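Local coordinates for translation initiation factor eIF2B subunit gamma (Schizosaccharomyces pombe, PDB 5B04), which forms part of the eIF2B complex, which catalyses the exchange of GDP for GTP on the gamma subunit of translation initiation factor eIF2, at residues E[427-432]-E[443-448]; E[395-400]-E[412-417]; E[51-56]-E[328-333]. The protein carries 3 engineered substitutions. One frame throughout, in Å; residues are numbered along the deposited sequence.

Contact 1: E[427-432]-E[443-448]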
ATOM      1  N   GLU E 427     -78.099  18.287 -24.767  1.00 88.25           N
ATOM      2  CA  GLU E 427     -76.919  18.970 -25.295  1.00 92.15           C
ATOM      3  C   GLU E 427     -77.230  20.427 -25.617  1.00 90.04           C
ATOM      4  O   GLU E 427     -77.002  20.893 -26.734  1.00 81.33           O
ATOM      5  CB  GLU E 427     -76.393  18.244 -26.535  1.00 90.18           C
ATOM      6  CG  GLU E 427     -76.000  16.801 -26.268  1.00101.18           C
ATOM      7  CD  GLU E 427     -75.848  15.989 -27.538  1.00103.21           C
ATOM      8  OE1 GLU E 427     -75.952  16.574 -28.637  1.00 95.05           O
ATOM      9  OE2 GLU E 427     -75.624  14.764 -27.436  1.00107.80           O
ATOM     10  N   CYS E 428     -77.759  21.137 -24.627  1.00 87.54           N
ATOM     11  CA  CYS E 428     -78.208  22.509 -24.819  1.00 98.21           C
ATOM     12  C   CYS E 428     -77.573  23.495 -23.859  1.00 93.76           C
ATOM     13  O   CYS E 428     -77.512  23.249 -22.656  1.00 94.52           O
ATOM     14  CB  CYS E 428     -79.720  22.593 -24.664  1.00106.55           C
ATOM     15  SG  CYS E 428     -80.590  21.974 -26.038  1.00 99.39           S
ATOM     16  N   GLU E 429     -77.116  24.622 -24.394  1.00 96.97           N
ATOM     17  CA  GLU E 429     -76.594  25.697 -23.563  1.00 88.94           C
ATOM     18  C   GLU E 429     -77.706  26.663 -23.179  1.00 94.72           C
ATOM     19  O   GLU E 429     -78.208  27.414 -24.016  1.00 95.53           O
ATOM     20  CB  GLU E 429     -75.470  26.450 -24.281  1.00 89.10           C
ATOM     21  CG  GLU E 429     -74.145  25.708 -24.331  1.00 92.35           C
ATOM     22  CD  GLU E 429     -74.068  24.724 -25.480  1.00109.52           C
ATOM     23  OE1 GLU E 429     -74.577  25.045 -26.575  1.00106.83           O
ATOM     24  OE2 GLU E 429     -73.495  23.630 -25.289  1.00118.88           O
ATOM     25  N   ILE E 430     -78.093  26.635 -21.909  1.00100.47           N
ATOM     26  CA  ILE E 430     -79.108  27.546 -21.402  1.00 94.79           C
ATOM     27  C   ILE E 430     -78.441  28.740 -20.729  1.00102.58           C
ATOM     28  O   ILE E 430     -77.976  28.646 -19.592  1.00 93.72           O
ATOM     29  CB  ILE E 430     -80.049  26.848 -20.411  1.00 93.99           C
ATOM     30  CG1 ILE E 430     -80.617  25.574 -21.036  1.00101.52           C
ATOM     31  CG2 ILE E 430     -81.170  27.785 -19.990  1.00115.56           C
ATOM     32  CD1 ILE E 430     -81.341  24.690 -20.056  1.00114.60           C
ATOM     33  N   GLY E 431     -78.405  29.860 -21.444  1.00 96.38           N
ATOM     34  CA  GLY E 431     -77.696  31.047 -21.002  1.00 94.71           C
ATOM     35  C   GLY E 431     -78.242  31.717 -19.756  1.00 95.49           C
ATOM     36  O   GLY E 431     -79.063  31.152 -19.034  1.00 99.57           O
ATOM     37  N   VAL E 432     -77.779  32.938 -19.510  1.00102.13           N
ATOM     38  CA  VAL E 432     -78.097  33.646 -18.275  1.00111.15           C
ATOM     39  C   VAL E 432     -79.451  34.346 -18.322  1.00122.10           C
ATOM     40  O   VAL E 432     -79.783  35.028 -19.295  1.00126.59           O
ATOM     41  CB  VAL E 432     -77.019  34.694 -17.939  1.00107.55           C
ATOM     42  CG1 VAL E 432     -77.259  35.276 -16.554  1.00 97.98           C
ATOM     43  CG2 VAL E 432     -75.634  34.072 -18.021  1.00120.80           C
ATOM     44  N   ARG E 443     -80.199  19.963 -29.880  1.00122.00           N
ATOM     45  CA  ARG E 443     -80.177  20.898 -30.985  1.00138.10           C
ATOM     46  C   ARG E 443     -79.894  22.402 -30.709  1.00141.47           C
ATOM     47  O   ARG E 443     -79.961  23.199 -31.661  1.00151.41           O
ATOM     48  CB  ARG E 443     -81.549  20.794 -31.668  1.00127.53           C
ATOM     49  CG  ARG E 443     -81.542  20.422 -33.106  1.00133.35           C
ATOM     50  CD  ARG E 443     -82.923  19.990 -33.537  1.00141.67           C
ATOM     51  NE  ARG E 443     -83.935  20.709 -32.769  1.00139.75           N
ATOM     52  CZ  ARG E 443     -85.157  20.256 -32.520  1.00135.66           C
ATOM     53  NH1 ARG E 443     -85.519  19.058 -32.956  1.00143.54           N
ATOM     54  NH2 ARG E 443     -86.004  21.000 -31.822  1.00134.04           N
ATOM     55  N   GLY E 444     -79.587  22.833 -29.477  1.00109.74           N
ATOM     56  CA  GLY E 444     -79.615  24.286 -29.269  1.00104.99           C
ATOM     57  C   GLY E 444     -79.201  25.097 -28.038  1.00102.72           C
ATOM     58  O   GLY E 444     -78.989  24.590 -26.938  1.00 97.60           O
ATOM     59  N   GLU E 445     -79.126  26.408 -28.268  1.00101.04           N
ATOM     60  CA  GLU E 445     -78.752  27.413 -27.273  1.00103.78           C
ATOM     61  C   GLU E 445     -79.909  28.377 -26.997  1.00111.72           C
ATOM     62  O   GLU E 445     -79.980  29.462 -27.575  1.00114.31           O
ATOM     63  CB  GLU E 445     -77.528  28.208 -27.741  1.00101.66           C
ATOM     64  CG  GLU E 445     -76.580  27.420 -28.632  1.00113.07           C
ATOM     65  CD  GLU E 445     -75.489  28.290 -29.220  1.00108.82           C
ATOM     66  OE1 GLU E 445     -75.288  29.411 -28.707  1.00114.91           O
ATOM     67  OE2 GLU E 445     -74.838  27.859 -30.193  1.00107.99           O
ATOM     68  N   ARG E 446     -80.815  27.969 -26.116  1.00108.77           N
ATOM     69  CA  ARG E 446     -81.951  28.794 -25.715  1.00114.69           C
ATOM     70  C   ARG E 446     -81.506  30.011 -24.903  1.00114.28           C
ATOM     71  O   ARG E 446     -80.729  29.854 -23.965  1.00110.39           O
ATOM     72  CB  ARG E 446     -82.922  27.960 -24.875  1.00119.86           C
ATOM     73  CG  ARG E 446     -84.397  28.147 -25.182  1.00146.46           C
ATOM     74  CD  ARG E 446     -84.797  27.428 -26.457  1.00150.28           C
ATOM     75  NE  ARG E 446     -86.246  27.423 -26.636  1.00140.02           N
ATOM     76  CZ  ARG E 446     -86.886  26.703 -27.552  1.00109.47           C
ATOM     77  NH1 ARG E 446     -86.205  25.933 -28.388  1.00 88.18           N
ATOM     78  NH2 ARG E 446     -88.207  26.761 -27.637  1.00114.22           N
ATOM     79  N   LEU E 447     -81.980  31.211 -25.246  1.00117.38           N
ATOM     80  CA  LEU E 447     -81.902  32.333 -24.301  1.00122.58           C
ATOM     81  C   LEU E 447     -82.886  33.490 -24.587  1.00122.76           C
ATOM     82  O   LEU E 447     -83.657  33.438 -25.543  1.00129.45           O
ATOM     83  CB  LEU E 447     -80.467  32.859 -24.184  1.00126.57           C
ATOM     84  CG  LEU E 447     -79.560  33.207 -25.352  1.00134.18           C
ATOM     85  CD1 LEU E 447     -79.997  34.493 -26.031  1.00129.55           C
ATOM     86  CD2 LEU E 447     -78.156  33.336 -24.797  1.00140.32           C
ATOM     87  N   VAL E 448     -82.841  34.519 -23.736  1.00124.44           N
ATOM     88  CA  VAL E 448     -83.954  35.456 -23.521  1.00124.43           C
ATOM     89  C   VAL E 448     -84.548  36.068 -24.802  1.00137.97           C
ATOM     90  O   VAL E 448     -85.727  35.854 -25.081  1.00141.88           O
ATOM     91  CB  VAL E 448     -83.510  36.577 -22.508  1.00105.47           C
ATOM     92  CG1 VAL E 448     -84.008  37.940 -22.891  1.00111.18           C
ATOM     93  CG2 VAL E 448     -84.009  36.260 -21.105  1.00 93.34           C
TER
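Glu429 and Gly431 each offer a backbone N-H to the chain segment 443-448. This segment follows the last short strand of the left-handed beta-helix, 429-430, and lines its outer edge. The two backbones run nearly parallel. Both bonds are weak. Glu429 N lies 3.2 Å from Gly444 O, with a bent N-H...O angle of 130°. Gly431 N is 3.4 Å from Arg446 O, and this bond is straighter. In the other direction the pairing is less regular. Glu429 O comes close to Arg446 N, but the angle is too poor for a hydrogen bond. What this oxygen meets instead is the CA-H of Glu445, with Glu445 CA 3.3 Å from Glu429 O. Gly444 O likewise takes a CA-H contact from Cys428 besides the N-H of Glu429. The polar groups of 428-430 that face the other way are used within the beta-helix sheet. Cys428 O accepts from Ile412, and Ile430 bonds to Ile412 and Ala414. Cys428 SG lies beside its own backbone N (chi1 -76°), on the side of Gly444. The side chains of Glu429 and Glu445 lie side by side and point the same way. Their like charges would probably repel each other mildly. Glu445 also packs on Pro53, while Arg446 leads away to His434 and Ile441. Across the acidic pair, Glu429 OE1 stands 4.6 Å from Glu445 OE2, and the two carboxylate planes are turned 77° apart.

Contact 2: E[395-400]-E[412-417]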
ATOM      1  N   ILE E 395     -74.122  20.680 -16.200  1.00 78.07           N
ATOM      2  CA  ILE E 395     -73.545  21.561 -15.224  1.00 77.31           C
ATOM      3  C   ILE E 395     -74.531  22.641 -14.865  1.00 77.04           C
ATOM      4  O   ILE E 395     -75.074  23.290 -15.731  1.00 71.11           O
ATOM      5  CB  ILE E 395     -72.304  22.222 -15.785  1.00 77.47           C
ATOM      6  CG1 ILE E 395     -71.263  21.176 -16.100  1.00 75.35           C
ATOM      7  CG2 ILE E 395     -71.730  23.183 -14.784  1.00 66.63           C
ATOM      8  CD1 ILE E 395     -70.503  21.502 -17.349  1.00 68.86           C
ATOM      9  N   LEU E 396     -74.744  22.854 -13.582  1.00 71.40           N
ATOM     10  CA  LEU E 396     -75.663  23.880 -13.159  1.00 79.18           C
ATOM     11  C   LEU E 396     -74.996  24.895 -12.282  1.00 86.71           C
ATOM     12  O   LEU E 396     -74.409  24.568 -11.276  1.00 77.77           O
ATOM     13  CB  LEU E 396     -76.807  23.263 -12.395  1.00 86.74           C
ATOM     14  CG  LEU E 396     -77.615  22.223 -13.137  1.00 82.67           C
ATOM     15  CD1 LEU E 396     -78.643  21.670 -12.187  1.00 71.78           C
ATOM     16  CD2 LEU E 396     -78.290  22.875 -14.320  1.00 75.98           C
ATOM     17  N   MET E 397     -75.157  26.148 -12.644  1.00 90.40           N
ATOM     18  CA  MET E 397     -74.520  27.231 -11.956  1.00 84.54           C
ATOM     19  C   MET E 397     -75.330  27.625 -10.749  1.00 94.66           C
ATOM     20  O   MET E 397     -76.167  26.874 -10.304  1.00103.32           O
ATOM     21  CB  MET E 397     -74.372  28.399 -12.890  1.00 80.71           C
ATOM     22  CG  MET E 397     -73.936  27.974 -14.263  1.00 66.07           C
ATOM     23  SD  MET E 397     -72.559  28.988 -14.758  1.00 85.56           S
ATOM     24  CE  MET E 397     -72.794  29.059 -16.512  1.00 67.68           C
ATOM     25  N   ASP E 398     -75.013  28.766 -10.166  1.00 99.56           N
ATOM     26  CA  ASP E 398     -75.661  29.207  -8.952  1.00101.36           C
ATOM     27  C   ASP E 398     -77.123  29.538  -9.118  1.00104.95           C
ATOM     28  O   ASP E 398     -77.539  30.057 -10.138  1.00105.40           O
ATOM     29  CB  ASP E 398     -74.964  30.449  -8.435  1.00106.72           C
ATOM     30  CG  ASP E 398     -73.493  30.366  -8.559  1.00 84.64           C
ATOM     31  OD1 ASP E 398     -72.910  29.520  -7.876  1.00 87.93           O
ATOM     32  OD2 ASP E 398     -72.923  31.143  -9.337  1.00 84.98           O
ATOM     33  N   ASN E 399     -77.899  29.221  -8.095  1.00113.22           N
ATOM     34  CA  ASN E 399     -79.246  29.745  -7.935  1.00122.43           C
ATOM     35  C   ASN E 399     -80.151  29.642  -9.146  1.00117.30           C
ATOM     36  O   ASN E 399     -80.709  30.619  -9.615  1.00104.16           O
ATOM     37  CB  ASN E 399     -79.271  31.129  -7.290  1.00118.79           C
ATOM     38  CG  ASN E 399     -78.599  32.174  -8.125  1.00113.47           C
ATOM     39  OD1 ASN E 399     -78.711  32.177  -9.340  1.00125.56           O
ATOM     40  ND2 ASN E 399     -77.906  33.084  -7.470  1.00 97.35           N
ATOM     41  N   ILE E 400     -80.256  28.438  -9.668  1.00117.92           N
ATOM     42  CA  ILE E 400     -81.215  28.145 -10.730  1.00117.93           C
ATOM     43  C   ILE E 400     -82.282  27.155 -10.254  1.00116.56           C
ATOM     44  O   ILE E 400     -81.989  26.193  -9.547  1.00105.68           O
ATOM     45  CB  ILE E 400     -80.521  27.607 -12.004  1.00106.73           C
ATOM     46  CG1 ILE E 400     -79.952  26.204 -11.789  1.00108.62           C
ATOM     47  CG2 ILE E 400     -79.432  28.562 -12.454  1.00110.71           C
ATOM     48  CD1 ILE E 400     -79.342  25.612 -13.036  1.00113.19           C
ATOM     49  N   ILE E 412     -75.585  22.505 -20.479  1.00 84.73           N
ATOM     50  CA  ILE E 412     -74.935  23.499 -19.637  1.00 87.98           C
ATOM     51  C   ILE E 412     -75.921  24.621 -19.347  1.00 91.17           C
ATOM     52  O   ILE E 412     -76.369  25.315 -20.260  1.00100.15           O
ATOM     53  CB  ILE E 412     -73.671  24.083 -20.291  1.00 89.97           C
ATOM     54  CG1 ILE E 412     -72.694  22.966 -20.663  1.00 80.66           C
ATOM     55  CG2 ILE E 412     -73.007  25.084 -19.358  1.00 81.58           C
ATOM     56  CD1 ILE E 412     -71.450  23.460 -21.367  1.00 92.13           C
ATOM     57  N   VAL E 413     -76.228  24.822 -18.078  1.00 84.93           N
ATOM     58  CA  VAL E 413     -77.203  25.818 -17.699  1.00 90.25           C
ATOM     59  C   VAL E 413     -76.595  26.940 -16.906  1.00 93.49           C
ATOM     60  O   VAL E 413     -76.058  26.725 -15.846  1.00 91.09           O
ATOM     61  CB  VAL E 413     -78.259  25.192 -16.805  1.00 94.70           C
ATOM     62  CG1 VAL E 413     -79.317  26.209 -16.462  1.00 94.35           C
ATOM     63  CG2 VAL E 413     -78.877  23.998 -17.485  1.00 94.40           C
ATOM     64  N   ALA E 414     -76.758  28.153 -17.401  1.00 91.78           N
ATOM     65  CA  ALA E 414     -76.182  29.332 -16.791  1.00 82.14           C
ATOM     66  C   ALA E 414     -76.872  29.715 -15.511  1.00 93.13           C
ATOM     67  O   ALA E 414     -77.919  29.189 -15.217  1.00 94.10           O
ATOM     68  CB  ALA E 414     -76.278  30.502 -17.737  1.00 91.70           C
ATOM     69  N   SER E 415     -76.258  30.574 -14.707  1.00101.77           N
ATOM     70  CA  SER E 415     -76.883  30.967 -13.449  1.00 98.52           C
ATOM     71  C   SER E 415     -78.106  31.842 -13.577  1.00112.76           C
ATOM     72  O   SER E 415     -78.255  32.560 -14.554  1.00 97.91           O
ATOM     73  CB  SER E 415     -75.878  31.626 -12.514  1.00 88.17           C
ATOM     74  OG  SER E 415     -76.512  32.000 -11.302  1.00121.40           O
ATOM     75  N   GLY E 416     -78.982  31.764 -12.584  1.00110.45           N
ATOM     76  CA  GLY E 416     -80.266  32.430 -12.612  1.00109.30           C
ATOM     77  C   GLY E 416     -81.227  32.138 -13.746  1.00125.89           C
ATOM     78  O   GLY E 416     -81.865  33.037 -14.271  1.00122.16           O
ATOM     79  N   ALA E 417     -81.343  30.880 -14.132  1.00127.43           N
ATOM     80  CA  ALA E 417     -82.303  30.517 -15.154  1.00120.59           C
ATOM     81  C   ALA E 417     -83.354  29.635 -14.557  1.00126.70           C
ATOM     82  O   ALA E 417     -83.063  28.583 -14.017  1.00130.11           O
ATOM     83  CB  ALA E 417     -81.620  29.794 -16.290  1.00120.75           C
TER
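Val413 N donates to Ile395 O at 3.0 Å, a nearly straight bond that lies almost along the C=O axis. It joins two parallel strands on successive coils of a left-handed beta-helix. Met397 N continues the pairing with a weak bond to Val413 O. Apolar residues stack from coil to coil. On one face of the sheet Ile395 CD1 lies 4.2 Å from Ile412 CG1. On the other face Leu396 and Val413 lie side by side, and Leu396 CD2 touches Val413 CB. Ile400 comes round the turn to the same Val413. With CG1 between the backbone N and the carbonyl carbon (chi1 70°), Ile400 CD1 reaches to 3.5 Å from Val413 CG1. The turn has its own polar links. Gly416 N makes two weak bonds, to Asp398 O and to Asn399 OD1, each at 3.3 Å. Ser415 OG is modelled very close to Asp398 O, too close for its length to be trusted. Asn399 and Gly416 both have positive phi, so the two coils turn alike. Met397 bends at chi2 and chi3, and its CE lies 3.4 Å from Ala414 CA. The same methyl reaches Leu54, and the side chain also meets Pro66. An alanine here would lack CG, SD and CE and would probably leave a gap between Ala414 and the loop residues Leu54 and Pro66. Further out, the sheet continues on both sides: Leu396 bonds to Ile378 on the preceding coil, and Ile412 bonds to Cys428 on the following one. Ile395 and Ile412 face helix 332-338, which packs against this side of the beta-helix through Asn333 and Ile336.

Contact 3: E[51-56]-E[328-333]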
ATOM      1  N   LEU E  51     -67.387  31.491 -25.262  1.00 85.90           N
ATOM      2  CA  LEU E  51     -68.419  30.963 -24.371  1.00 88.86           C
ATOM      3  C   LEU E  51     -69.681  31.819 -24.428  1.00108.04           C
ATOM      4  O   LEU E  51     -70.123  32.342 -23.405  1.00117.81           O
ATOM      5  CB  LEU E  51     -67.903  30.896 -22.932  1.00 97.45           C
ATOM      6  CG  LEU E  51     -66.614  30.120 -22.659  1.00 89.16           C
ATOM      7  CD1 LEU E  51     -65.639  30.981 -21.873  1.00 74.51           C
ATOM      8  CD2 LEU E  51     -66.915  28.837 -21.902  1.00 82.33           C
ATOM      9  N   TYR E  52     -70.264  31.947 -25.618  1.00104.12           N
ATOM     10  CA  TYR E  52     -71.327  32.925 -25.859  1.00 99.44           C
ATOM     11  C   TYR E  52     -72.557  32.822 -24.945  1.00119.66           C
ATOM     12  O   TYR E  52     -72.934  33.821 -24.331  1.00132.87           O
ATOM     13  CB  TYR E  52     -71.793  32.862 -27.318  1.00111.99           C
ATOM     14  CG  TYR E  52     -73.086  33.613 -27.545  1.00122.82           C
ATOM     15  CD1 TYR E  52     -73.113  35.001 -27.536  1.00124.53           C
ATOM     16  CD2 TYR E  52     -74.283  32.936 -27.749  1.00124.92           C
ATOM     17  CE1 TYR E  52     -74.292  35.695 -27.733  1.00139.43           C
ATOM     18  CE2 TYR E  52     -75.467  33.621 -27.946  1.00129.46           C
ATOM     19  CZ  TYR E  52     -75.465  35.000 -27.938  1.00143.91           C
ATOM     20  OH  TYR E  52     -76.640  35.688 -28.135  1.00140.63           O
ATOM     21  N   PRO E  53     -73.198  31.638 -24.857  1.00108.40           N
ATOM     22  CA  PRO E  53     -74.429  31.620 -24.058  1.00 93.32           C
ATOM     23  C   PRO E  53     -74.165  31.914 -22.586  1.00 93.29           C
ATOM     24  O   PRO E  53     -75.013  32.480 -21.898  1.00107.08           O
ATOM     25  CB  PRO E  53     -74.951  30.188 -24.238  1.00 92.48           C
ATOM     26  CG  PRO E  53     -74.238  29.656 -25.441  1.00 99.81           C
ATOM     27  CD  PRO E  53     -72.895  30.304 -25.406  1.00 96.49           C
ATOM     28  N   LEU E  54     -72.975  31.547 -22.125  1.00 91.31           N
ATOM     29  CA  LEU E  54     -72.607  31.683 -20.723  1.00 98.54           C
ATOM     30  C   LEU E  54     -72.183  33.106 -20.367  1.00 97.51           C
ATOM     31  O   LEU E  54     -72.421  33.572 -19.252  1.00 91.52           O
ATOM     32  CB  LEU E  54     -71.475  30.709 -20.375  1.00 89.86           C
ATOM     33  CG  LEU E  54     -71.761  29.214 -20.181  1.00 89.80           C
ATOM     34  CD1 LEU E  54     -72.316  28.551 -21.435  1.00 90.94           C
ATOM     35  CD2 LEU E  54     -70.495  28.501 -19.727  1.00 96.88           C
ATOM     36  N   THR E  55     -71.560  33.797 -21.319  1.00100.95           N
ATOM     37  CA  THR E  55     -70.900  35.068 -21.026  1.00106.53           C
ATOM     38  C   THR E  55     -71.493  36.283 -21.730  1.00117.66           C
ATOM     39  O   THR E  55     -70.756  37.159 -22.173  1.00123.30           O
ATOM     40  CB  THR E  55     -69.408  35.008 -21.401  1.00101.96           C
ATOM     41  OG1 THR E  55     -69.274  34.591 -22.766  1.00 85.81           O
ATOM     42  CG2 THR E  55     -68.678  34.030 -20.510  1.00 99.00           C
ATOM     43  N   GLY E  56     -72.815  36.348 -21.826  1.00124.14           N
ATOM     44  CA  GLY E  56     -73.458  37.510 -22.411  1.00120.21           C
ATOM     45  C   GLY E  56     -73.852  38.515 -21.347  1.00109.59           C
ATOM     46  O   GLY E  56     -73.993  39.707 -21.620  1.00101.12           O
ATOM     47  N   ASN E 328     -61.294  28.194 -22.869  1.00 79.40           N
ATOM     48  CA  ASN E 328     -61.769  29.331 -23.613  1.00 78.88           C
ATOM     49  C   ASN E 328     -62.953  28.911 -24.451  1.00 88.73           C
ATOM     50  O   ASN E 328     -63.884  29.657 -24.639  1.00 92.91           O
ATOM     51  CB  ASN E 328     -60.674  29.880 -24.514  1.00 80.77           C
ATOM     52  CG  ASN E 328     -59.751  28.809 -25.017  1.00 87.78           C
ATOM     53  OD1 ASN E 328     -59.810  27.685 -24.550  1.00 87.01           O
ATOM     54  ND2 ASN E 328     -58.894  29.144 -25.949  1.00110.43           N
ATOM     55  N   TYR E 329     -62.904  27.691 -24.952  1.00 95.26           N
ATOM     56  CA  TYR E 329     -63.977  27.117 -25.728  1.00 88.54           C
ATOM     57  C   TYR E 329     -64.879  26.447 -24.752  1.00 97.11           C
ATOM     58  O   TYR E 329     -64.815  26.727 -23.581  1.00 88.63           O
ATOM     59  CB  TYR E 329     -63.458  26.036 -26.647  1.00 81.83           C
ATOM     60  CG  TYR E 329     -62.401  26.435 -27.620  1.00103.89           C
ATOM     61  CD1 TYR E 329     -62.275  27.740 -28.060  1.00107.15           C
ATOM     62  CD2 TYR E 329     -61.537  25.491 -28.128  1.00127.92           C
ATOM     63  CE1 TYR E 329     -61.301  28.096 -28.973  1.00120.58           C
ATOM     64  CE2 TYR E 329     -60.560  25.826 -29.040  1.00141.61           C
ATOM     65  CZ  TYR E 329     -60.445  27.129 -29.459  1.00145.23           C
ATOM     66  OH  TYR E 329     -59.465  27.448 -30.366  1.00144.99           O
ATOM     67  N   PHE E 330     -65.749  25.575 -25.236  1.00 99.57           N
ATOM     68  CA  PHE E 330     -66.450  24.670 -24.360  1.00 81.55           C
ATOM     69  C   PHE E 330     -65.697  23.393 -24.102  1.00102.22           C
ATOM     70  O   PHE E 330     -66.080  22.321 -24.529  1.00 78.92           O
ATOM     71  CB  PHE E 330     -67.818  24.409 -24.892  1.00 77.21           C
ATOM     72  CG  PHE E 330     -68.650  25.633 -24.924  1.00104.73           C
ATOM     73  CD1 PHE E 330     -69.397  25.995 -23.834  1.00108.35           C
ATOM     74  CD2 PHE E 330     -68.636  26.451 -26.015  1.00108.56           C
ATOM     75  CE1 PHE E 330     -70.154  27.135 -23.841  1.00 85.37           C
ATOM     76  CE2 PHE E 330     -69.393  27.592 -26.036  1.00117.11           C
ATOM     77  CZ  PHE E 330     -70.149  27.937 -24.945  1.00104.28           C
ATOM     78  N   GLU E 331     -64.577  23.567 -23.421  1.00116.55           N
ATOM     79  CA  GLU E 331     -63.917  22.570 -22.613  1.00 98.78           C
ATOM     80  C   GLU E 331     -64.394  22.698 -21.184  1.00102.07           C
ATOM     81  O   GLU E 331     -64.146  21.829 -20.362  1.00102.19           O
ATOM     82  CB  GLU E 331     -62.428  22.825 -22.613  1.00 94.54           C
ATOM     83  CG  GLU E 331     -61.750  22.504 -23.917  1.00 95.96           C
ATOM     84  CD  GLU E 331     -61.117  23.707 -24.522  1.00 91.60           C
ATOM     85  OE1 GLU E 331     -61.815  24.429 -25.232  1.00 88.87           O
ATOM     86  OE2 GLU E 331     -59.928  23.928 -24.284  1.00 94.84           O
ATOM     87  N   LEU E 332     -65.135  23.759 -20.895  1.00 92.28           N
ATOM     88  CA  LEU E 332     -65.593  24.039 -19.562  1.00 66.23           C
ATOM     89  C   LEU E 332     -66.405  22.851 -19.174  1.00 79.94           C
ATOM     90  O   LEU E 332     -66.391  22.442 -18.033  1.00 74.03           O
ATOM     91  CB  LEU E 332     -66.462  25.292 -19.549  1.00 75.81           C
ATOM     92  CG  LEU E 332     -66.963  25.820 -18.203  1.00 84.98           C
ATOM     93  CD1 LEU E 332     -66.384  27.182 -17.923  1.00 81.31           C
ATOM     94  CD2 LEU E 332     -68.469  25.906 -18.126  1.00 69.96           C
ATOM     95  N   ASN E 333     -67.125  22.294 -20.131  1.00 82.35           N
ATOM     96  CA  ASN E 333     -67.891  21.095 -19.823  1.00 85.45           C
ATOM     97  C   ASN E 333     -66.989  19.940 -19.405  1.00 82.38           C
ATOM     98  O   ASN E 333     -67.309  19.186 -18.484  1.00 87.90           O
ATOM     99  CB  ASN E 333     -68.741  20.677 -21.023  1.00 76.51           C
ATOM    100  CG  ASN E 333     -69.537  19.412 -20.761  1.00 72.24           C
ATOM    101  OD1 ASN E 333     -69.078  18.305 -21.045  1.00 59.82           O
ATOM    102  ND2 ASN E 333     -70.734  19.571 -20.211  1.00 62.42           N
TER
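Phe330 pushes its ring among Leu51, Pro53 and Leu54, each of which meets a different part of it. Leu51 lies over one face. Leu51 CD2 stands 4.1 Å above the plane of the Phe330 ring, offset toward the rim, and the two side chains cross at a slant. Leu54 comes to the edge, in the plane of the ring, with its CD1 3.5 Å from Phe330 CE1. These two side chains slide past each other in opposite directions. Pro53 meets the ring tip to tip, with Pro53 CD 3.7 Å from Phe330 CZ. The ring tip also rests on the backbone, since Phe330 CZ is 3.5 Å from Leu51 CA. Phe330 CG lies anti to its own carbonyl carbon (chi1 -64°), which turns the ring toward segment 51-56. Its residue is the centre of an inverse gamma turn, closed by a weak bond from Glu331 N to Tyr329 O. Leu54 has a second partner through its other methyl. Leu54 CD2 and Leu332 CD2 reach toward each other tip to tip, 3.7 Å apart. Leu51 also packs on the backbone of the incoming segment, with its CG 3.4 Å from Asn328 O. No hydrogen bond joins the two segments. The loop holds its shape with its own bonds, among them Thr55 N to Leu51 O. Leu54 and Phe330 both touch Ile412, so the cluster reaches the beta-helix. The segment 51-56 follows the first strand of the nucleotidyltransferase-like domain, 39-45. Its Leu-Tyr-Pro-Leu-Thr matches the Leu-x-Pro-Leu-Thr that ends the glycine-rich signature of sugar nucleotidyltransferases. The arrangement is an apolar junction of that loop with the segment leading into helix 332-338, beside the left-handed beta-helix.

Contact 2 is the most buried of the three. Contacts 1 and 3 are partly buried. Contacts 1 and 2 belong to the same parallel sheet, in which strands 412-413 and 429-430 are neighbours. Contact 2 joins regular coils with side-chain stacking and one good backbone bond. Contact 1 lies at the outer edge, where the bonds weaken and two acidic groups come together. Contact 3 is mainly apolar, with no hydrogen bond across it, and involves the nucleotidyltransferase-like domain. It touches both others. Ile412 is a common meeting point: it belongs to contact 2, pairs with the strand of contact 1 and packs against contact 3.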